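PDB 4Y2W: alanine racemase 1 from Caldanaerobacter subterraneus subsp. tengcongensis MB4, which belongs to the alanine racemase family, pairing an N-terminal TIM-barrel domain with a mostly beta C-terminal domain in a two-chain assembly. Local coordinates for residues I132-G137 with I165-A170. The protein carries 1 engineered substitution. Numbering follows the deposited sequence.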
loop_
_atom_site.group_PDB
_atom_site.type_symbol
_atom_site.label_atom_id
_atom_site.label_comp_id
_atom_site.label_asym_id
_atom_site.label_seq_id
_atom_site.Cartn_x
_atom_site.Cartn_y
_atom_site.Cartn_z
ATOM N N ILE A 132 21.926 -20.191 2.223
ATOM C CA ILE A 132 22.139 -21.287 1.324
ATOM C C ILE A 132 20.916 -21.540 0.466
ATOM O O ILE A 132 19.816 -21.606 0.950
ATOM C CB ILE A 132 22.495 -22.554 2.110
ATOM C CG1 ILE A 132 23.570 -22.244 3.124
ATOM C CG2 ILE A 132 22.987 -23.635 1.185
ATOM C CD1 ILE A 132 24.895 -21.880 2.508
ATOM N N ASP A 133 21.129 -21.697 -0.824
ATOM C CA ASP A 133 20.032 -21.988 -1.737
ATOM C C ASP A 133 19.922 -23.500 -1.932
ATOM O O ASP A 133 20.699 -24.099 -2.676
ATOM C CB ASP A 133 20.268 -21.283 -3.071
ATOM C CG ASP A 133 19.018 -21.199 -3.917
ATOM O OD1 ASP A 133 18.178 -22.126 -3.848
ATOM O OD2 ASP A 133 18.880 -20.198 -4.657
ATOM N N THR A 134 18.952 -24.111 -1.258
ATOM C CA THR A 134 18.779 -25.560 -1.285
ATOM C C THR A 134 17.709 -26.025 -2.273
ATOM O O THR A 134 17.402 -27.214 -2.323
ATOM C CB THR A 134 18.422 -26.097 0.117
ATOM O OG1 THR A 134 17.302 -25.375 0.642
ATOM C CG2 THR A 134 19.598 -25.946 1.065
ATOM N N GLY A 135 17.157 -25.107 -3.067
ATOM C CA GLY A 135 16.094 -25.456 -4.023
ATOM C C GLY A 135 15.222 -24.306 -4.513
ATOM O O GLY A 135 14.740 -24.332 -5.651
ATOM N N LEU A 136 15.021 -23.304 -3.656
ATOM C CA LEU A 136 14.148 -22.163 -3.949
ATOM C C LEU A 136 14.608 -21.298 -5.138
ATOM O O LEU A 136 13.788 -20.635 -5.780
ATOM C CB LEU A 136 14.005 -21.296 -2.690
ATOM C CG LEU A 136 13.085 -20.072 -2.719
ATOM C CD1 LEU A 136 11.629 -20.454 -2.945
ATOM C CD2 LEU A 136 13.229 -19.290 -1.421
ATOM N N GLY A 137 15.910 -21.303 -5.426
ATOM C CA GLY A 137 16.459 -20.565 -6.570
ATOM C C GLY A 137 16.402 -19.049 -6.440
ATOM O O GLY A 137 16.476 -18.338 -7.442
ATOM N N ILE A 165 23.689 -19.563 9.820
ATOM C CA ILE A 165 23.638 -20.089 8.462
ATOM C C ILE A 165 22.224 -20.611 8.233
ATOM O O ILE A 165 21.679 -21.314 9.085
ATOM C CB ILE A 165 24.694 -21.195 8.222
ATOM C CG1 ILE A 165 24.588 -21.741 6.794
ATOM C CG2 ILE A 165 24.550 -22.327 9.231
ATOM C CD1 ILE A 165 25.815 -22.497 6.329
ATOM N N TYR A 166 21.618 -20.252 7.104
ATOM C CA TYR A 166 20.224 -20.612 6.873
ATOM C C TYR A 166 19.846 -20.807 5.419
ATOM O O TYR A 166 20.597 -20.454 4.508
ATOM C CB TYR A 166 19.296 -19.580 7.521
ATOM C CG TYR A 166 19.248 -18.222 6.853
ATOM C CD1 TYR A 166 20.299 -17.322 6.978
ATOM C CD2 TYR A 166 18.135 -17.830 6.111
ATOM C CE1 TYR A 166 20.248 -16.074 6.375
ATOM C CE2 TYR A 166 18.074 -16.587 5.504
ATOM C CZ TYR A 166 19.133 -15.711 5.640
ATOM O OH TYR A 166 19.071 -14.477 5.036
ATOM N N SER A 167 18.670 -21.401 5.238
ATOM C CA SER A 167 18.076 -21.636 3.928
ATOM C C SER A 167 16.562 -21.430 4.042
ATOM O O SER A 167 16.068 -21.008 5.091
ATOM C CB SER A 167 18.404 -23.051 3.443
ATOM O OG SER A 167 18.081 -23.213 2.073
ATOM N N HIS A 168 15.836 -21.732 2.966
ATOM C CA HIS A 168 14.396 -21.475 2.891
ATOM C C HIS A 168 13.705 -22.557 2.059
ATOM O O HIS A 168 14.172 -22.890 0.965
ATOM C CB HIS A 168 14.160 -20.095 2.264
ATOM C CG HIS A 168 12.829 -19.491 2.591
ATOM N ND1 HIS A 168 12.646 -18.622 3.645
ATOM C CD2 HIS A 168 11.621 -19.615 1.993
ATOM C CE1 HIS A 168 11.379 -18.246 3.690
ATOM N NE2 HIS A 168 10.736 -18.835 2.698
ATOM N N PHE A 169 12.602 -23.099 2.576
ATOM C CA PHE A 169 11.855 -24.151 1.879
ATOM C C PHE A 169 11.054 -23.574 0.714
ATOM O O PHE A 169 10.397 -22.544 0.864
ATOM C CB PHE A 169 10.902 -24.886 2.833
ATOM C CG PHE A 169 11.595 -25.778 3.828
ATOM C CD1 PHE A 169 12.405 -26.825 3.399
ATOM C CD2 PHE A 169 11.422 -25.588 5.192
ATOM C CE1 PHE A 169 13.038 -27.651 4.312
ATOM C CE2 PHE A 169 12.052 -26.413 6.109
ATOM C CZ PHE A 169 12.860 -27.445 5.669
ATOM N N ALA A 170 11.096 -24.256 -0.431
ATOM C CA ALA A 170 10.407 -23.803 -1.641
ATOM C C ALA A 170 8.935 -24.207 -1.694
ATOM O O ALA A 170 8.125 -23.490 -2.278
ATOM C CB ALA A 170 11.126 -24.316 -2.878
#
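S167 sits between I132 and T134 and bonds to both. Its OG lies anti to its own backbone N (chi1 -168°), which carries the hydroxyl across to residues 132-137. There it donates to I132 O at an OG-O distance of 2.6 Å, coming from above the carbonyl plane. The same OG accepts from T134 OG1 at 2.7 Å. T134 holds OG1 between its backbone N and carbonyl carbon, and its CG2 lies beside S167 CB (3.9 Å). Q183 NE2, from helix 177-195, donates to T134 OG1, so a chain of bonds runs from Q183 through both hydroxyls to the I132 carbonyl.

One residue back, I132 N donates to Y166 O at 2.7 Å, a nearly straight bond running almost along the C=O axis. This continues the pairing of strands 126-131 and 160-166, neighbouring parallel strands of the closed eight-stranded TIM barrel. Beyond the barrel strands both segments run on as loop, on the side of the barrel where such enzymes carry their active site. H168 belongs to the pocket of the bound alanine.

The side chains of I132 and I165 cross at a slant, with I132 CG1 3.8 Å from I165 CG1. Helix 177-195 covers them through F187, L190 and I191. At the other end L136 spreads its two methyls over different partners. CD1 rests against CA and CB of A170. CD2 meets H168 obliquely, 3.8 Å from H168 CD2 and almost as near to its CB and CG. Y268 of the second subunit also packs on L136. D133 points its CB away from residues 165-170. Its OD1 accepts from G135 N, forming an Asx turn, and from G137 N at 2.9 Å, so one carboxylate oxygen takes two backbone N-H groups, on either side of L136 in sequence.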